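Local coordinates for protein succinyl-CoA ligase (ADP-forming) subunit alpha (Methanosaeta concilii, PDB 6HXI) that belongs to the succinyl-CoA ligase alpha family, carries a citrate synthase-like C-terminal region, and binds coenzyme A, at residues A185-Y197 against D306-M318. Residues are numbered along the deposited sequence; the frame is centred on the assembly and turned at random.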
loop_
_atom_site.group_PDB
_atom_site.type_symbol
_atom_site.label_atom_id
_atom_site.label_comp_id
_atom_site.label_asym_id
_atom_site.label_seq_id
_atom_site.Cartn_x
_atom_site.Cartn_y
_atom_site.Cartn_z
ATOM N N ALA B 185 25.507 54.303 8.839
ATOM C CA ALA B 185 25.037 55.700 8.907
ATOM C C ALA B 185 23.778 55.825 9.760
ATOM O O ALA B 185 23.684 56.760 10.525
ATOM C CB ALA B 185 24.783 56.252 7.515
ATOM N N PHE B 186 22.840 54.868 9.664
ATOM C CA PHE B 186 21.630 54.849 10.498
ATOM C C PHE B 186 22.005 54.849 11.996
ATOM O O PHE B 186 21.432 55.624 12.778
ATOM C CB PHE B 186 20.730 53.647 10.137
ATOM C CG PHE B 186 19.971 53.778 8.828
ATOM C CD1 PHE B 186 19.854 55.015 8.185
ATOM C CD2 PHE B 186 19.367 52.676 8.243
ATOM C CE1 PHE B 186 19.166 55.133 6.970
ATOM C CE2 PHE B 186 18.669 52.800 7.034
ATOM C CZ PHE B 186 18.556 54.033 6.423
ATOM N N ASN B 187 23.033 54.048 12.358
ATOM C CA ASN B 187 23.580 53.959 13.710
ATOM C C ASN B 187 24.253 55.276 14.116
ATOM O O ASN B 187 23.990 55.771 15.215
ATOM C CB ASN B 187 24.552 52.786 13.825
ATOM C CG ASN B 187 25.288 52.697 15.143
ATOM O OD1 ASN B 187 26.488 52.970 15.219
ATOM N ND2 ASN B 187 24.592 52.302 16.200
ATOM N N ILE B 188 25.128 55.829 13.242
ATOM C CA ILE B 188 25.851 57.081 13.471
ATOM C C ILE B 188 24.846 58.202 13.779
ATOM O O ILE B 188 24.919 58.810 14.847
ATOM C CB ILE B 188 26.768 57.439 12.247
ATOM C CG1 ILE B 188 27.903 56.388 11.979
ATOM C CG2 ILE B 188 27.343 58.858 12.348
ATOM C CD1 ILE B 188 29.045 56.285 12.975
ATOM N N ILE B 189 23.888 58.431 12.855
ATOM C CA ILE B 189 22.852 59.481 12.889
ATOM C C ILE B 189 21.922 59.376 14.128
ATOM O O ILE B 189 21.646 60.405 14.753
ATOM C CB ILE B 189 22.086 59.507 11.530
ATOM C CG1 ILE B 189 23.006 60.074 10.417
ATOM C CG2 ILE B 189 20.770 60.281 11.616
ATOM C CD1 ILE B 189 22.717 59.604 9.009
ATOM N N SER B 190 21.471 58.164 14.492
ATOM C CA SER B 190 20.613 57.955 15.665
ATOM C C SER B 190 21.316 58.361 16.972
ATOM O O SER B 190 20.648 58.756 17.940
ATOM C CB SER B 190 20.177 56.500 15.767
ATOM O OG SER B 190 21.256 55.669 16.155
ATOM N N ARG B 191 22.650 58.238 17.000
ATOM C CA ARG B 191 23.469 58.566 18.171
ATOM C C ARG B 191 23.828 60.059 18.248
ATOM O O ARG B 191 24.223 60.545 19.308
ATOM C CB ARG B 191 24.759 57.729 18.162
ATOM C CG ARG B 191 24.578 56.264 18.500
ATOM C CD ARG B 191 25.921 55.584 18.527
ATOM N NE ARG B 191 25.809 54.189 18.944
ATOM C CZ ARG B 191 26.843 53.375 19.143
ATOM N NH1 ARG B 191 26.643 52.119 19.520
ATOM N NH2 ARG B 191 28.086 53.813 18.965
ATOM N N ASN B 192 23.716 60.776 17.126
ATOM C CA ASN B 192 24.118 62.171 17.033
ATOM C C ASN B 192 22.992 63.144 16.623
ATOM O O ASN B 192 23.257 64.324 16.389
ATOM C CB ASN B 192 25.324 62.274 16.088
ATOM C CG ASN B 192 26.594 61.659 16.654
ATOM O OD1 ASN B 192 27.281 62.247 17.496
ATOM N ND2 ASN B 192 26.952 60.481 16.183
ATOM N N SER B 193 21.744 62.669 16.580
ATOM C CA SER B 193 20.558 63.473 16.253
ATOM C C SER B 193 19.297 62.739 16.716
ATOM O O SER B 193 19.408 61.779 17.490
ATOM C CB SER B 193 20.492 63.755 14.750
ATOM O OG SER B 193 20.189 62.596 14.000
ATOM N N ASP B 194 18.104 63.155 16.218
ATOM C CA ASP B 194 16.856 62.442 16.515
ATOM C C ASP B 194 16.649 61.271 15.540
ATOM O O ASP B 194 15.598 60.637 15.532
ATOM C CB ASP B 194 15.631 63.367 16.595
ATOM C CG ASP B 194 15.357 64.279 15.411
ATOM O OD1 ASP B 194 16.099 64.191 14.399
ATOM O OD2 ASP B 194 14.411 65.099 15.500
ATOM N N GLY B 195 17.676 61.000 14.737
ATOM C CA GLY B 195 17.684 59.906 13.781
ATOM C C GLY B 195 17.164 60.270 12.410
ATOM O O GLY B 195 16.734 61.403 12.174
ATOM N N ILE B 196 17.210 59.305 11.501
ATOM C CA ILE B 196 16.708 59.505 10.147
ATOM C C ILE B 196 15.181 59.556 10.095
ATOM O O ILE B 196 14.488 58.888 10.858
ATOM C CB ILE B 196 17.257 58.483 9.089
ATOM C CG1 ILE B 196 16.839 57.035 9.386
ATOM C CG2 ILE B 196 18.763 58.588 8.900
ATOM C CD1 ILE B 196 15.984 56.380 8.347
ATOM N N TYR B 197 14.678 60.342 9.157
ATOM C CA TYR B 197 13.287 60.357 8.765
ATOM C C TYR B 197 13.260 59.271 7.652
ATOM O O TYR B 197 12.500 58.307 7.737
ATOM C CB TYR B 197 12.897 61.727 8.180
ATOM C CG TYR B 197 11.481 61.757 7.656
ATOM C CD1 TYR B 197 11.190 61.361 6.353
ATOM C CD2 TYR B 197 10.422 62.147 8.473
ATOM C CE1 TYR B 197 9.878 61.325 5.882
ATOM C CE2 TYR B 197 9.108 62.136 8.005
ATOM C CZ TYR B 197 8.843 61.735 6.704
ATOM O OH TYR B 197 7.554 61.735 6.222
ATOM N N ASP B 306 35.679 59.424 10.371
ATOM C CA ASP B 306 35.668 59.351 11.835
ATOM C C ASP B 306 34.841 60.466 12.491
ATOM O O ASP B 306 34.108 60.193 13.458
ATOM C CB ASP B 306 37.099 59.356 12.377
ATOM C CG ASP B 306 37.793 58.028 12.173
ATOM O OD1 ASP B 306 38.133 57.709 11.015
ATOM O OD2 ASP B 306 37.957 57.287 13.162
ATOM N N ASP B 307 34.934 61.709 11.956
ATOM C CA ASP B 307 34.138 62.799 12.506
ATOM C C ASP B 307 32.835 63.093 11.686
ATOM O O ASP B 307 32.377 64.228 11.705
ATOM C CB ASP B 307 34.982 64.071 12.767
ATOM C CG ASP B 307 35.863 64.557 11.637
ATOM O OD1 ASP B 307 36.686 63.756 11.136
ATOM O OD2 ASP B 307 35.817 65.770 11.334
ATOM N N TYR B 308 32.192 62.060 11.041
ATOM C CA TYR B 308 30.905 62.238 10.327
ATOM C C TYR B 308 29.785 62.540 11.345
ATOM O O TYR B 308 29.106 63.560 11.220
ATOM C CB TYR B 308 30.529 61.009 9.445
ATOM C CG TYR B 308 29.420 61.284 8.447
ATOM C CD1 TYR B 308 28.079 61.145 8.804
ATOM C CD2 TYR B 308 29.707 61.711 7.154
ATOM C CE1 TYR B 308 27.055 61.415 7.896
ATOM C CE2 TYR B 308 28.691 61.976 6.233
ATOM C CZ TYR B 308 27.368 61.823 6.610
ATOM O OH TYR B 308 26.375 62.086 5.702
ATOM N N GLY B 309 29.616 61.658 12.334
ATOM C CA GLY B 309 28.612 61.791 13.387
ATOM C C GLY B 309 28.735 63.091 14.147
ATOM O O GLY B 309 27.725 63.717 14.477
ATOM N N GLU B 310 29.971 63.529 14.394
ATOM C CA GLU B 310 30.184 64.794 15.093
ATOM C C GLU B 310 29.617 65.976 14.280
ATOM O O GLU B 310 28.913 66.813 14.844
ATOM C CB GLU B 310 31.649 64.977 15.512
ATOM C CG GLU B 310 31.938 66.269 16.282
ATOM C CD GLU B 310 30.949 66.718 17.353
ATOM O OE1 GLU B 310 30.675 67.940 17.416
ATOM O OE2 GLU B 310 30.450 65.864 18.126
ATOM N N MET B 311 29.846 65.988 12.950
ATOM C CA MET B 311 29.300 67.011 12.053
ATOM C C MET B 311 27.749 66.945 12.082
ATOM O O MET B 311 27.090 67.984 12.142
ATOM C CB MET B 311 29.858 66.831 10.632
ATOM C CG MET B 311 29.608 68.009 9.718
ATOM S SD MET B 311 30.182 69.609 10.349
ATOM C CE MET B 311 31.967 69.347 10.373
ATOM N N VAL B 312 27.187 65.718 12.115
ATOM C CA VAL B 312 25.738 65.488 12.236
ATOM C C VAL B 312 25.248 66.134 13.558
ATOM O O VAL B 312 24.280 66.887 13.537
ATOM C CB VAL B 312 25.370 63.970 12.113
ATOM C CG1 VAL B 312 23.964 63.674 12.626
ATOM C CG2 VAL B 312 25.523 63.488 10.680
ATOM N N ARG B 313 25.957 65.863 14.680
ATOM C CA ARG B 313 25.674 66.391 16.021
ATOM C C ARG B 313 25.683 67.915 16.034
ATOM O O ARG B 313 24.802 68.518 16.645
ATOM C CB ARG B 313 26.681 65.841 17.049
ATOM C CG ARG B 313 26.333 66.107 18.506
ATOM C CD ARG B 313 27.092 65.147 19.396
ATOM N NE ARG B 313 26.731 65.277 20.808
ATOM C CZ ARG B 313 26.657 64.260 21.664
ATOM N NH1 ARG B 313 26.894 63.017 21.255
ATOM N NH2 ARG B 313 26.341 64.476 22.935
ATOM N N GLN B 314 26.657 68.524 15.330
ATOM C CA GLN B 314 26.834 69.968 15.227
ATOM C C GLN B 314 25.673 70.629 14.491
ATOM O O GLN B 314 25.171 71.651 14.954
ATOM C CB GLN B 314 28.168 70.293 14.543
ATOM C CG GLN B 314 29.328 70.448 15.509
ATOM C CD GLN B 314 30.631 70.613 14.773
ATOM O OE1 GLN B 314 31.439 69.686 14.712
ATOM N NE2 GLN B 314 30.842 71.778 14.162
ATOM N N VAL B 315 25.264 70.047 13.348
ATOM C CA VAL B 315 24.175 70.557 12.515
ATOM C C VAL B 315 22.807 70.369 13.200
ATOM O O VAL B 315 21.974 71.274 13.131
ATOM C CB VAL B 315 24.220 69.982 11.080
ATOM C CG1 VAL B 315 23.019 70.432 10.271
ATOM C CG2 VAL B 315 25.508 70.394 10.371
ATOM N N TYR B 316 22.588 69.209 13.868
ATOM C CA TYR B 316 21.358 68.931 14.606
ATOM C C TYR B 316 21.214 69.939 15.766
ATOM O O TYR B 316 20.162 70.569 15.888
ATOM C CB TYR B 316 21.303 67.455 15.088
ATOM C CG TYR B 316 20.138 67.139 16.009
ATOM C CD1 TYR B 316 18.859 66.913 15.502
ATOM C CD2 TYR B 316 20.317 67.060 17.389
ATOM C CE1 TYR B 316 17.779 66.660 16.349
ATOM C CE2 TYR B 316 19.243 66.813 18.246
ATOM C CZ TYR B 316 17.977 66.611 17.721
ATOM O OH TYR B 316 16.918 66.356 18.565
ATOM N N ASP B 317 22.286 70.132 16.568
ATOM C CA ASP B 317 22.308 71.074 17.695
ATOM C C ASP B 317 21.953 72.482 17.251
ATOM O O ASP B 317 21.216 73.164 17.956
ATOM C CB ASP B 317 23.661 71.055 18.429
ATOM C CG ASP B 317 23.872 69.874 19.372
ATOM O OD1 ASP B 317 22.963 69.008 19.470
ATOM O OD2 ASP B 317 24.952 69.802 20.001
ATOM N N MET B 318 22.438 72.902 16.071
ATOM C CA MET B 318 22.145 74.199 15.465
ATOM C C MET B 318 20.640 74.315 15.163
ATOM O O MET B 318 20.061 75.371 15.408
ATOM C CB MET B 318 22.993 74.372 14.201
ATOM C CG MET B 318 22.623 75.561 13.342
ATOM S SD MET B 318 23.535 75.520 11.777
ATOM C CE MET B 318 22.575 74.338 10.851
HETATM O O HOH W 1 14.094 65.973 18.022
#
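Ile188, Asn192 and Ser193 pack against Gly309, Val312, Arg313 and Tyr316 in a helix-helix contact on one face of the six-stranded mixed sheet. The axes of the short segments of helices 179-192 and 308-322 approach to 8.6 Å, and their N-to-C directions differ by 40°. Gly309 presents bare backbone. Ile188 lays CG2, the branch anti to its backbone N, 3.4 Å from Gly309 CA; the same methyl meets the Tyr308 ring edge. The Asn192 side chain is a knob in the hole of Gly309, Glu310, Val312 and Arg313. Its CG lies 3.2 Å from Gly309 O. Asn192 O receives a CA-H...O contact from Arg313 CA at 3.2 Å. Asn192 ND2 donates back to Ile188 O at 3.0 Å, from above the carbonyl plane, which fixes the turn of the amide. Asn192 OD1 sits at the edge of the Arg313 guanidinium, but its 3.9 Å to NH1 is too long for a hydrogen bond. Toward the sheet, Ile189 CG1 meets Val312 CG2, next to Phe174 and Met227.

After Asn192 the chain runs over one face of the Tyr316 ring. Ser193 CA stands 3.8 Å from the ring centroid in a CH-pi contact, and Asp194 N lies over the rim. Ser193 OG accepts from Gly195 N, which makes an ST turn. It also donates to Ile189 O, which Asn192 N reaches from the opposite face of its plane. A water bridges Asp194 OD2 and Tyr316 OH, while Asp194 OD1 accepts from Cys171 N. This is plain helix packing on a parallel-strand core, in the flavodoxin-like alpha/beta fold of the CoA-ligase region.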